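Local coordinates for nitrate transport protein (Xanthomonas axonopodis pv. citri, PDB 3KSX) that probably binds alkanesulfonates in the periplasm, as the solute-binding component of an uptake transporter, and is captured here with the sulfonate buffer MOPS, at residues P107-A112 against A269-A274; T114-S119 against A198-N203; K132-Q137 against V179-I184. All coordinates share one frame; numbering follows the deposited sequence.

Contact 1 of 3, residues P107-A112 against A269-A274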
ATOM      1  N   PRO A 107       3.405   9.411   3.010  1.00 24.60           N
ATOM      2  CA  PRO A 107       4.836   9.143   3.042  1.00 24.48           C
ATOM      3  C   PRO A 107       5.230   7.656   3.295  1.00 24.50           C
ATOM      4  O   PRO A 107       4.431   6.831   3.784  1.00 21.74           O
ATOM      5  CB  PRO A 107       5.292  10.028   4.159  1.00 25.45           C
ATOM      6  CG  PRO A 107       4.210  11.186   4.102  1.00 24.49           C
ATOM      7  CD  PRO A 107       3.033  10.324   4.096  1.00 23.91           C
ATOM      8  N   PRO A 108       6.444   7.287   2.892  1.00 24.09           N
ATOM      9  CA  PRO A 108       6.681   5.852   2.899  1.00 22.90           C
ATOM     10  C   PRO A 108       6.981   5.277   4.290  1.00 24.66           C
ATOM     11  O   PRO A 108       7.305   6.007   5.252  1.00 22.89           O
ATOM     12  CB  PRO A 108       7.978   5.712   2.028  1.00 22.54           C
ATOM     13  CG  PRO A 108       8.690   7.025   2.287  1.00 25.29           C
ATOM     14  CD  PRO A 108       7.555   8.031   2.299  1.00 22.88           C
ATOM     15  N   THR A 109       6.847   3.970   4.407  1.00 21.83           N
ATOM     16  CA  THR A 109       7.113   3.242   5.668  1.00 24.80           C
ATOM     17  C   THR A 109       8.052   2.087   5.375  1.00 23.41           C
ATOM     18  O   THR A 109       7.627   0.911   5.257  1.00 24.55           O
ATOM     19  CB  THR A 109       5.767   2.762   6.330  1.00 25.46           C
ATOM     20  OG1 THR A 109       5.036   2.021   5.400  1.00 31.83           O
ATOM     21  CG2 THR A 109       4.910   3.911   6.671  1.00 27.47           C
ATOM     22  N   PRO A 110       9.364   2.398   5.155  1.00 25.18           N
ATOM     23  CA  PRO A 110      10.212   1.448   4.515  1.00 23.95           C
ATOM     24  C   PRO A 110      10.481   0.233   5.406  1.00 24.63           C
ATOM     25  O   PRO A 110      10.759  -0.853   4.911  1.00 23.07           O
ATOM     26  CB  PRO A 110      11.514   2.234   4.298  1.00 25.30           C
ATOM     27  CG  PRO A 110      11.430   3.470   5.333  1.00 26.09           C
ATOM     28  CD  PRO A 110       9.984   3.739   5.272  1.00 24.77           C
ATOM     29  N   LYS A 111      10.441   0.394   6.720  1.00 23.88           N
ATOM     30  CA  LYS A 111      10.659  -0.745   7.601  1.00 26.05           C
ATOM     31  C   LYS A 111       9.527  -1.754   7.518  1.00 25.73           C
ATOM     32  O   LYS A 111       9.712  -2.952   7.836  1.00 28.54           O
ATOM     33  CB  LYS A 111      10.778  -0.221   9.047  1.00 25.83           C
ATOM     34  CG  LYS A 111      12.085   0.529   9.308  1.00 29.23           C
ATOM     35  CD  LYS A 111      11.916   1.345  10.620  1.00 34.75           C
ATOM     36  CE  LYS A 111      13.275   1.793  11.141  1.00 38.80           C
ATOM     37  NZ  LYS A 111      13.641   0.935  12.286  1.00 44.12           N
ATOM     38  N   ALA A 112       8.358  -1.285   7.093  1.00 24.95           N
ATOM     39  CA  ALA A 112       7.180  -2.087   7.023  1.00 25.56           C
ATOM     40  C   ALA A 112       7.070  -2.793   5.656  1.00 26.08           C
ATOM     41  O   ALA A 112       6.061  -3.436   5.412  1.00 27.53           O
ATOM     42  CB  ALA A 112       5.964  -1.269   7.327  1.00 27.61           C
ATOM     43  N   ALA A 269       5.851   0.388  15.807  1.00 34.64           N
ATOM     44  CA  ALA A 269       7.295   0.612  15.885  1.00 35.95           C
ATOM     45  C   ALA A 269       7.940   0.778  14.518  1.00 35.42           C
ATOM     46  O   ALA A 269       8.960   1.442  14.415  1.00 36.00           O
ATOM     47  CB  ALA A 269       7.963  -0.491  16.627  1.00 35.46           C
ATOM     48  N   HIS A 270       7.355   0.166  13.476  1.00 34.80           N
ATOM     49  CA  HIS A 270       7.891   0.246  12.099  1.00 35.52           C
ATOM     50  C   HIS A 270       7.489   1.449  11.276  1.00 36.50           C
ATOM     51  O   HIS A 270       7.943   1.577  10.130  1.00 36.57           O
ATOM     52  CB  HIS A 270       7.473  -0.968  11.267  1.00 33.16           C
ATOM     53  CG  HIS A 270       7.931  -2.267  11.827  1.00 30.90           C
ATOM     54  ND1 HIS A 270       7.204  -3.429  11.706  1.00 29.75           N
ATOM     55  CD2 HIS A 270       9.024  -2.573  12.564  1.00 29.13           C
ATOM     56  CE1 HIS A 270       7.853  -4.410  12.303  1.00 30.98           C
ATOM     57  NE2 HIS A 270       8.958  -3.918  12.838  1.00 30.02           N
ATOM     58  N   ARG A 271       6.582   2.270  11.795  1.00 37.53           N
ATOM     59  CA  ARG A 271       6.060   3.364  11.008  1.00 38.72           C
ATOM     60  C   ARG A 271       6.423   4.694  11.605  1.00 39.10           C
ATOM     61  O   ARG A 271       5.964   4.969  12.717  1.00 40.02           O
ATOM     62  CB  ARG A 271       4.537   3.333  11.010  1.00 38.82           C
ATOM     63  CG  ARG A 271       3.916   2.196  10.279  1.00 41.37           C
ATOM     64  CD  ARG A 271       2.435   2.306  10.477  1.00 43.91           C
ATOM     65  NE  ARG A 271       1.947   3.592  10.004  1.00 42.49           N
ATOM     66  CZ  ARG A 271       1.613   3.810   8.739  1.00 47.83           C
ATOM     67  NH1 ARG A 271       1.715   2.821   7.825  1.00 47.82           N
ATOM     68  NH2 ARG A 271       1.184   5.011   8.382  1.00 49.26           N
ATOM     69  N   PRO A 272       7.150   5.558  10.858  1.00 38.53           N
ATOM     70  CA  PRO A 272       7.243   6.986  11.314  1.00 38.61           C
ATOM     71  C   PRO A 272       5.869   7.600  11.076  1.00 37.42           C
ATOM     72  O   PRO A 272       5.090   6.972  10.372  1.00 37.98           O
ATOM     73  CB  PRO A 272       8.278   7.607  10.349  1.00 39.22           C
ATOM     74  CG  PRO A 272       8.252   6.717   9.078  1.00 39.29           C
ATOM     75  CD  PRO A 272       7.722   5.342   9.504  1.00 38.83           C
ATOM     76  N   PRO A 273       5.556   8.807  11.622  1.00 37.11           N
ATOM     77  CA  PRO A 273       4.313   9.466  11.086  1.00 37.64           C
ATOM     78  C   PRO A 273       4.212   9.470   9.544  1.00 38.05           C
ATOM     79  O   PRO A 273       5.268   9.558   8.850  1.00 38.40           O
ATOM     80  CB  PRO A 273       4.406  10.888  11.632  1.00 38.73           C
ATOM     81  CG  PRO A 273       5.099  10.675  12.996  1.00 37.50           C
ATOM     82  CD  PRO A 273       6.111   9.525  12.783  1.00 37.71           C
ATOM     83  N   ALA A 274       2.986   9.331   9.017  1.00 37.75           N
ATOM     84  CA  ALA A 274       2.734   9.246   7.551  1.00 38.52           C
ATOM     85  C   ALA A 274       1.331   9.719   7.130  1.00 39.02           C
ATOM     86  O   ALA A 274       0.528   8.922   6.599  1.00 40.55           O
ATOM     87  CB  ALA A 274       3.009   7.815   6.987  1.00 37.84           C
TER
HETATM   88  O   HOH W   1       9.410   2.721   8.382  1.00 27.45           O
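Thr109 meets Arg271 where the loop 107-112 passes over the loop 269-274. From CB of Arg271 the chain runs to CG, which lies 4.1 Å from Thr109 CG2; a bend at chi3 (58°) then folds the end back, and that methyl comes to rest over one face of the guanidinium, 3.6 Å from Arg271 NH1 and offset toward the rim, with Arg271 CZ 3.9 Å from Thr109 CG2. NH2 makes a long, weak ion pair with Asp239. Thr109 OG1 turns to the bound MOPS through a weak hydrogen bond.

At one end of the contact Pro107 CD packs against the methyl CB of Ala274, 3.8 Å away. At the other, Lys111 CB sits 3.5 Å from His270 O, while the amine end leads away. A water joins the two loops there: it accepts from Lys111 N and donates to His270 O at 2.6 Å. The imidazole of His270 is held by a hydrogen bond from ND1 to Asp186 and stacks on Tyr189.

The loop 107-112 connects strand 100-106 of one five-stranded sheet to strand 113-118 of the other, as a crossover between lobes does in periplasmic binding proteins. The loop 269-274 follows helix 261-269 and runs beside helix 225-244, where Arg271 touches Leu242 and Ala274 N is hydrogen-bonded to Asp239 OD2.

Contact 2 of 3, residues T114-S119 against A198-N203; sequences TILVPS and ARLLAN. With SO4 (sulfate ion), chain C.
Ile115 and Ala202 pair through their backbones in the antiparallel meeting of strands 114-118 and 198-203. Ile115 N gives a hydrogen bond to Ala202 O (2.9 Å), and Ile115 O takes two in return: a short one from Leu201 N at 2.7 Å and a weak one from Ala202 N. With Leu201 and Ala202 both opposite Ile115, this is a classic beta bulge, which shifts the register by one residue. Beyond it Val117 and Arg199 exchange a regular pair of bonds, and Ala198 CA adds a CA-H...O contact to Val117 O at 3.1 Å.

Apolar contacts lie on both faces. On one, Leu200 crosses Thr114 at about a right angle and sets CD1 3.6 Å from Thr114 CB, while Leu116 CB meets Ala198 CB. On the other, the extra residue of the bulge, Leu201, lays CD2 4.1 Å from Val117 CG1.

Polar contacts close both ends. A bend at chi3 (-81°) turns the Arg199 guanidinium back over Val117, whose CG2 covers one face; NE gives a nearly straight bond (171°) to Ser119 O, lying in the guanidinium plane, and NH1 reaches Leu123 O. The backbone N of Asn203 donates to sulfate O1 at 2.9 Å, an ion probably from the crystallisation liquor.

Strand 198-203 forms an edge of its five-stranded sheet, and strand 113-118 separates it from strand 181-185. Tyr189 of helix 188-194 covers the Thr114, Leu116 and Leu200 face, while helix 141-152 packs on Ile115 and Ala202.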
ATOM      1  N   THR A 114       8.862  -5.578   3.269  1.00 22.18           N
ATOM      2  CA  THR A 114       9.865  -6.622   3.583  1.00 22.44           C
ATOM      3  C   THR A 114       9.887  -7.792   2.580  1.00 23.32           C
ATOM      4  O   THR A 114       8.855  -8.100   2.004  1.00 25.09           O
ATOM      5  CB  THR A 114       9.618  -7.183   5.001  1.00 21.53           C
ATOM      6  OG1 THR A 114       8.424  -7.979   5.014  1.00 24.78           O
ATOM      7  CG2 THR A 114       9.423  -6.039   6.010  1.00 25.51           C
ATOM      8  N   ILE A 115      11.051  -8.438   2.418  1.00 21.43           N
ATOM      9  CA  ILE A 115      11.181  -9.744   1.882  1.00 21.76           C
ATOM     10  C   ILE A 115      11.419 -10.680   3.074  1.00 21.64           C
ATOM     11  O   ILE A 115      12.413 -10.485   3.834  1.00 18.81           O
ATOM     12  CB  ILE A 115      12.321  -9.768   0.859  1.00 22.78           C
ATOM     13  CG1 ILE A 115      12.125  -8.660  -0.229  1.00 24.37           C
ATOM     14  CG2 ILE A 115      12.532 -11.187   0.171  1.00 22.81           C
ATOM     15  CD1 ILE A 115      13.339  -8.681  -1.247  1.00 27.67           C
ATOM     16  N   LEU A 116      10.520 -11.669   3.180  1.00 21.17           N
ATOM     17  CA  LEU A 116      10.513 -12.688   4.232  1.00 19.71           C
ATOM     18  C   LEU A 116      10.960 -14.015   3.628  1.00 20.16           C
ATOM     19  O   LEU A 116      10.665 -14.302   2.447  1.00 20.70           O
ATOM     20  CB  LEU A 116       9.117 -12.779   4.853  1.00 20.27           C
ATOM     21  CG  LEU A 116       8.441 -11.571   5.478  1.00 21.52           C
ATOM     22  CD1 LEU A 116       7.194 -11.987   6.171  1.00 20.01           C
ATOM     23  CD2 LEU A 116       9.373 -10.899   6.413  1.00 20.84           C
ATOM     24  N   VAL A 117      11.659 -14.827   4.408  1.00 19.50           N
ATOM     25  CA  VAL A 117      11.896 -16.205   4.081  1.00 19.18           C
ATOM     26  C   VAL A 117      11.433 -17.065   5.236  1.00 20.63           C
ATOM     27  O   VAL A 117      11.398 -16.579   6.447  1.00 21.54           O
ATOM     28  CB  VAL A 117      13.390 -16.546   3.725  1.00 18.24           C
ATOM     29  CG1 VAL A 117      13.836 -15.694   2.526  1.00 23.82           C
ATOM     30  CG2 VAL A 117      14.275 -16.268   4.962  1.00 18.11           C
ATOM     31  N   PRO A 118      11.058 -18.308   4.925  1.00 22.28           N
ATOM     32  CA  PRO A 118      10.731 -19.224   6.016  1.00 21.89           C
ATOM     33  C   PRO A 118      11.949 -19.279   6.947  1.00 24.31           C
ATOM     34  O   PRO A 118      13.107 -19.288   6.486  1.00 24.12           O
ATOM     35  CB  PRO A 118      10.539 -20.583   5.311  1.00 22.26           C
ATOM     36  CG  PRO A 118      10.015 -20.160   3.935  1.00 23.31           C
ATOM     37  CD  PRO A 118      10.934 -18.988   3.608  1.00 23.76           C
ATOM     38  N   SER A 119      11.666 -19.319   8.233  1.00 24.27           N
ATOM     39  CA  SER A 119      12.731 -19.301   9.260  1.00 26.87           C
ATOM     40  C   SER A 119      13.651 -20.525   9.118  1.00 26.41           C
ATOM     41  O   SER A 119      14.867 -20.429   9.304  1.00 26.84           O
ATOM     42  CB  SER A 119      12.136 -19.093  10.655  1.00 26.33           C
ATOM     43  OG  SER A 119      11.171 -20.086  10.955  1.00 31.32           O
ATOM     44  N   ALA A 198       8.896 -16.814  10.027  1.00 20.51           N
ATOM     45  CA  ALA A 198       9.776 -16.147   9.062  1.00 21.69           C
ATOM     46  C   ALA A 198      10.934 -15.359   9.678  1.00 22.39           C
ATOM     47  O   ALA A 198      10.890 -14.946  10.878  1.00 24.15           O
ATOM     48  CB  ALA A 198       8.951 -15.182   8.176  1.00 21.91           C
ATOM     49  N   ARG A 199      11.982 -15.203   8.876  1.00 23.91           N
ATOM     50  CA  ARG A 199      13.078 -14.273   9.147  1.00 25.69           C
ATOM     51  C   ARG A 199      12.985 -13.138   8.160  1.00 24.65           C
ATOM     52  O   ARG A 199      12.632 -13.374   7.021  1.00 23.76           O
ATOM     53  CB  ARG A 199      14.492 -14.894   8.985  1.00 24.31           C
ATOM     54  CG  ARG A 199      14.885 -15.874  10.114  1.00 29.19           C
ATOM     55  CD  ARG A 199      16.272 -16.402   9.812  1.00 30.03           C
ATOM     56  NE  ARG A 199      16.263 -17.490   8.825  1.00 28.39           N
ATOM     57  CZ  ARG A 199      16.794 -17.376   7.591  1.00 30.72           C
ATOM     58  NH1 ARG A 199      17.359 -16.265   7.143  1.00 28.73           N
ATOM     59  NH2 ARG A 199      16.779 -18.410   6.800  1.00 28.77           N
ATOM     60  N   LEU A 200      13.305 -11.920   8.604  1.00 24.44           N
ATOM     61  CA  LEU A 200      13.477 -10.819   7.641  1.00 22.17           C
ATOM     62  C   LEU A 200      14.704 -11.046   6.761  1.00 21.16           C
ATOM     63  O   LEU A 200      15.874 -11.255   7.221  1.00 22.51           O
ATOM     64  CB  LEU A 200      13.606  -9.496   8.415  1.00 23.18           C
ATOM     65  CG  LEU A 200      13.801  -8.221   7.619  1.00 22.23           C
ATOM     66  CD1 LEU A 200      12.585  -7.965   6.787  1.00 24.89           C
ATOM     67  CD2 LEU A 200      13.993  -7.096   8.634  1.00 25.60           C
ATOM     68  N   LEU A 201      14.552 -10.923   5.443  1.00 21.18           N
ATOM     69  CA  LEU A 201      15.738 -11.017   4.649  1.00 22.38           C
ATOM     70  C   LEU A 201      16.195  -9.581   4.267  1.00 23.26           C
ATOM     71  O   LEU A 201      17.385  -9.290   4.262  1.00 25.44           O
ATOM     72  CB  LEU A 201      15.485 -11.867   3.396  1.00 22.12           C
ATOM     73  CG  LEU A 201      16.743 -12.158   2.595  1.00 23.88           C
ATOM     74  CD1 LEU A 201      17.501 -13.179   3.284  1.00 23.25           C
ATOM     75  CD2 LEU A 201      16.397 -12.746   1.241  1.00 24.65           C
ATOM     76  N   ALA A 202      15.241  -8.723   3.893  1.00 23.68           N
ATOM     77  CA  ALA A 202      15.580  -7.323   3.498  1.00 22.47           C
ATOM     78  C   ALA A 202      14.358  -6.472   3.686  1.00 22.46           C
ATOM     79  O   ALA A 202      13.260  -6.986   3.619  1.00 21.02           O
ATOM     80  CB  ALA A 202      16.023  -7.267   2.032  1.00 23.48           C
ATOM     81  N   ASN A 203      14.519  -5.191   4.014  1.00 23.55           N
ATOM     82  CA  ASN A 203      13.336  -4.248   4.037  1.00 22.95           C
ATOM     83  C   ASN A 203      13.573  -3.123   3.085  1.00 22.21           C
ATOM     84  O   ASN A 203      14.511  -3.216   2.271  1.00 22.25           O
ATOM     85  CB  ASN A 203      13.019  -3.748   5.473  1.00 22.09           C
ATOM     86  CG  ASN A 203      14.156  -2.868   6.070  1.00 25.59           C
ATOM     87  OD1 ASN A 203      15.029  -2.334   5.345  1.00 26.39           O
ATOM     88  ND2 ASN A 203      14.106  -2.667   7.389  1.00 26.99           N
TER
HETATM   89  S   SO4 C 326      17.717  -5.163   6.037  1.00 61.88           S
HETATM   90  O1  SO4 C 326      17.276  -4.549   4.743  1.00 57.09           O
HETATM   91  O2  SO4 C 326      18.726  -6.185   5.695  1.00 63.74           O
HETATM   92  O3  SO4 C 326      18.259  -4.128   6.914  1.00 61.41           O
HETATM   93  O4  SO4 C 326      16.705  -5.860   6.861  1.00 59.35           O

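Contact 3 of 3, residues K132-Q137 against V179-I184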
ATOM      1  N   LYS A 132      14.982 -18.642  -7.144  1.00 24.39           N
ATOM      2  CA  LYS A 132      13.974 -19.042  -6.168  1.00 26.13           C
ATOM      3  C   LYS A 132      12.562 -18.502  -6.520  1.00 25.90           C
ATOM      4  O   LYS A 132      12.431 -17.522  -7.253  1.00 26.19           O
ATOM      5  CB  LYS A 132      14.354 -18.545  -4.784  1.00 26.53           C
ATOM      6  CG  LYS A 132      15.722 -18.941  -4.293  1.00 28.83           C
ATOM      7  CD  LYS A 132      15.816 -20.383  -4.042  1.00 34.85           C
ATOM      8  CE  LYS A 132      17.190 -20.611  -3.465  1.00 38.15           C
ATOM      9  NZ  LYS A 132      17.822 -21.771  -4.081  1.00 43.45           N
ATOM     10  N   ARG A 133      11.551 -19.156  -5.950  1.00 25.02           N
ATOM     11  CA  ARG A 133      10.131 -18.868  -6.162  1.00 24.41           C
ATOM     12  C   ARG A 133       9.746 -17.879  -5.088  1.00 24.16           C
ATOM     13  O   ARG A 133       9.814 -18.185  -3.912  1.00 24.72           O
ATOM     14  CB  ARG A 133       9.333 -20.137  -5.962  1.00 23.39           C
ATOM     15  CG  ARG A 133       9.455 -21.039  -7.103  1.00 28.28           C
ATOM     16  CD  ARG A 133       8.514 -22.168  -6.934  1.00 35.97           C
ATOM     17  NE  ARG A 133       8.577 -22.832  -8.227  1.00 39.58           N
ATOM     18  CZ  ARG A 133       7.613 -23.565  -8.768  1.00 42.05           C
ATOM     19  NH1 ARG A 133       6.454 -23.764  -8.125  1.00 36.61           N
ATOM     20  NH2 ARG A 133       7.828 -24.093  -9.977  1.00 40.60           N
ATOM     21  N   ILE A 134       9.402 -16.683  -5.533  1.00 24.11           N
ATOM     22  CA  ILE A 134       9.074 -15.575  -4.634  1.00 22.04           C
ATOM     23  C   ILE A 134       7.630 -15.122  -4.841  1.00 22.89           C
ATOM     24  O   ILE A 134       7.267 -14.669  -5.951  1.00 23.29           O
ATOM     25  CB  ILE A 134      10.030 -14.424  -4.870  1.00 21.17           C
ATOM     26  CG1 ILE A 134      11.507 -14.906  -4.930  1.00 21.66           C
ATOM     27  CG2 ILE A 134       9.817 -13.328  -3.855  1.00 21.09           C
ATOM     28  CD1 ILE A 134      12.469 -13.716  -5.029  1.00 22.32           C
ATOM     29  N   ALA A 135       6.809 -15.228  -3.808  1.00 20.93           N
ATOM     30  CA  ALA A 135       5.390 -14.822  -3.783  1.00 19.28           C
ATOM     31  C   ALA A 135       5.307 -13.302  -3.571  1.00 20.80           C
ATOM     32  O   ALA A 135       6.020 -12.735  -2.711  1.00 20.51           O
ATOM     33  CB  ALA A 135       4.704 -15.476  -2.565  1.00 21.36           C
ATOM     34  N   PHE A 136       4.424 -12.648  -4.305  1.00 20.18           N
ATOM     35  CA  PHE A 136       4.076 -11.212  -4.003  1.00 20.06           C
ATOM     36  C   PHE A 136       2.866 -10.830  -4.800  1.00 20.87           C
ATOM     37  O   PHE A 136       2.547 -11.482  -5.800  1.00 22.97           O
ATOM     38  CB  PHE A 136       5.209 -10.174  -4.342  1.00 19.10           C
ATOM     39  CG  PHE A 136       5.759 -10.286  -5.778  1.00 20.69           C
ATOM     40  CD1 PHE A 136       5.336  -9.350  -6.777  1.00 20.84           C
ATOM     41  CD2 PHE A 136       6.674 -11.271  -6.140  1.00 20.55           C
ATOM     42  CE1 PHE A 136       5.834  -9.417  -8.055  1.00 21.63           C
ATOM     43  CE2 PHE A 136       7.201 -11.352  -7.474  1.00 25.41           C
ATOM     44  CZ  PHE A 136       6.728 -10.423  -8.415  1.00 20.16           C
ATOM     45  N   GLN A 137       2.224  -9.745  -4.397  1.00 21.06           N
ATOM     46  CA  GLN A 137       1.115  -9.237  -5.206  1.00 21.02           C
ATOM     47  C   GLN A 137       1.650  -8.465  -6.396  1.00 21.88           C
ATOM     48  O   GLN A 137       2.346  -7.472  -6.242  1.00 21.03           O
ATOM     49  CB  GLN A 137       0.250  -8.361  -4.291  1.00 19.93           C
ATOM     50  CG  GLN A 137      -0.808  -7.556  -5.046  1.00 21.93           C
ATOM     51  CD  GLN A 137      -1.976  -8.406  -5.495  1.00 21.99           C
ATOM     52  OE1 GLN A 137      -2.533  -9.180  -4.741  1.00 24.11           O
ATOM     53  NE2 GLN A 137      -2.407  -8.185  -6.736  1.00 28.67           N
ATOM     54  N   VAL A 179       6.763 -21.620  -1.201  1.00 27.74           N
ATOM     55  CA  VAL A 179       7.501 -20.441  -1.660  1.00 28.91           C
ATOM     56  C   VAL A 179       8.828 -20.297  -0.888  1.00 28.33           C
ATOM     57  O   VAL A 179       8.966 -20.705   0.277  1.00 28.34           O
ATOM     58  CB  VAL A 179       6.666 -19.133  -1.513  1.00 30.15           C
ATOM     59  CG1 VAL A 179       5.226 -19.342  -1.898  1.00 33.28           C
ATOM     60  CG2 VAL A 179       6.696 -18.734  -0.121  1.00 27.22           C
ATOM     61  N   ASP A 180       9.813 -19.718  -1.553  1.00 27.39           N
ATOM     62  CA  ASP A 180      11.130 -19.596  -0.967  1.00 25.48           C
ATOM     63  C   ASP A 180      11.210 -18.277  -0.247  1.00 25.22           C
ATOM     64  O   ASP A 180      11.956 -18.152   0.751  1.00 22.96           O
ATOM     65  CB  ASP A 180      12.178 -19.710  -2.106  1.00 26.53           C
ATOM     66  CG  ASP A 180      12.194 -21.097  -2.766  1.00 28.59           C
ATOM     67  OD1 ASP A 180      12.402 -22.127  -2.079  1.00 35.19           O
ATOM     68  OD2 ASP A 180      12.109 -21.189  -3.991  1.00 26.65           O
ATOM     69  N   ALA A 181      10.451 -17.263  -0.737  1.00 22.98           N
ATOM     70  CA  ALA A 181      10.513 -15.931  -0.056  1.00 22.98           C
ATOM     71  C   ALA A 181       9.201 -15.224  -0.349  1.00 22.38           C
ATOM     72  O   ALA A 181       8.520 -15.631  -1.226  1.00 22.75           O
ATOM     73  CB  ALA A 181      11.706 -15.132  -0.590  1.00 21.50           C
ATOM     74  N   TRP A 182       8.817 -14.203   0.419  1.00 22.55           N
ATOM     75  CA  TRP A 182       7.525 -13.597   0.183  1.00 19.39           C
ATOM     76  C   TRP A 182       7.778 -12.116   0.320  1.00 19.35           C
ATOM     77  O   TRP A 182       8.328 -11.735   1.373  1.00 18.65           O
ATOM     78  CB  TRP A 182       6.544 -14.135   1.250  1.00 19.84           C
ATOM     79  CG  TRP A 182       5.133 -13.548   1.200  1.00 18.32           C
ATOM     80  CD1 TRP A 182       4.504 -12.927   0.104  1.00 20.22           C
ATOM     81  CD2 TRP A 182       4.193 -13.608   2.225  1.00 22.86           C
ATOM     82  NE1 TRP A 182       3.212 -12.549   0.462  1.00 19.52           N
ATOM     83  CE2 TRP A 182       3.016 -12.972   1.775  1.00 19.72           C
ATOM     84  CE3 TRP A 182       4.235 -14.124   3.551  1.00 23.52           C
ATOM     85  CZ2 TRP A 182       1.881 -12.843   2.603  1.00 21.39           C
ATOM     86  CZ3 TRP A 182       3.063 -14.020   4.364  1.00 22.67           C
ATOM     87  CH2 TRP A 182       1.940 -13.366   3.889  1.00 19.89           C
ATOM     88  N   ALA A 183       7.518 -11.314  -0.721  1.00 19.80           N
ATOM     89  CA  ALA A 183       7.679  -9.843  -0.522  1.00 18.19           C
ATOM     90  C   ALA A 183       6.262  -9.367  -0.094  1.00 21.10           C
ATOM     91  O   ALA A 183       5.282  -9.583  -0.814  1.00 20.13           O
ATOM     92  CB  ALA A 183       8.139  -9.158  -1.704  1.00 20.67           C
ATOM     93  N   ILE A 184       6.231  -8.711   1.056  1.00 18.41           N
ATOM     94  CA  ILE A 184       4.934  -8.374   1.770  1.00 19.84           C
ATOM     95  C   ILE A 184       5.128  -7.234   2.747  1.00 22.53           C
ATOM     96  O   ILE A 184       6.243  -6.840   3.009  1.00 24.92           O
ATOM     97  CB  ILE A 184       4.331  -9.644   2.480  1.00 19.96           C
ATOM     98  CG1 ILE A 184       2.859  -9.465   2.914  1.00 19.58           C
ATOM     99  CG2 ILE A 184       5.206 -10.078   3.725  1.00 19.27           C
ATOM    100  CD1 ILE A 184       1.876  -9.132   1.770  1.00 18.80           C
TER
HETATM  101  O   HOH W   2       2.787  -8.776  -1.778  1.00 22.67           O
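Ala135 fits its small methyl into the hollow between Trp182 of the neighbouring strand and Val179 in the loop just before it: CB lies 3.7 Å from Trp182 CD1 and 4.0 Å from Val179 CG1. The indole comes alongside with its pyrrole edge, and CD1 stands 3.2 Å from Ala135 O, which lies near the plane of the ring. This placement follows from chi1 of Trp182 (177°), which sets CG opposite the backbone N, and from a small chi2. Ile184 CB lies over one face of the same indole, offset toward its rim.

On the other face of the sheet the bumps are reversed. Here Ile134 is the bulky member, and its CG2 branch leans over the backbone of Ala181, 3.7 Å from Ala181 O and 4.2 Å from Ala181 CB. Further along, Phe136 brings its CB against Ala183 CB, while its ring leads away to His143 and Tyr164.

Strands 133-136 and 181-184 run parallel, linked by two successive beta-alpha-beta units, through helix 141-152 to the outer strand 161-164 and back through helix 167-175, in keeping with the alpha/beta lobes of periplasmic binding proteins. Arg133 O receives Asp180 N and, weakly, Ala181 N; Ala135 N bonds to Ala181 O, and Ala135 O accepts from Ala183 N.

At the start of the pair Asp180 replaces a backbone acceptor with its carboxylate: OD2 receives Arg133 N at 2.9 Å through its anti lone pair, in a bond of 173°. Lys132 crosses the aspartate at about a right angle, pressing CB to within 3.6 Å of Asp180 CB. At the far end a water accepts from Gln137 N and donates to Ala183 O, carrying the strand pairing one step past Phe136.

Contacts 2 and 3 belong to one mixed sheet, their centres about 10 Å apart, and strands 113-118 and 181-185 lie side by side in it: Leu116 O is 2.7 Å from Trp182 N and Thr114 O is 2.9 Å from Ile184 N, both probable hydrogen bonds. Contact 1 has its centre about 17 Å from that of contact 2 and about 22 Å from that of contact 3; its segment 107-112 leads into strand 113-118, and Pro110 O packs on Asn203 CB at 3.7 Å. Along the chain contact 3 is nested within contact 2, and contact 2 within contact 1. The bound MOPS lies beside contact 1, about 3 Å from the Thr109 side chain.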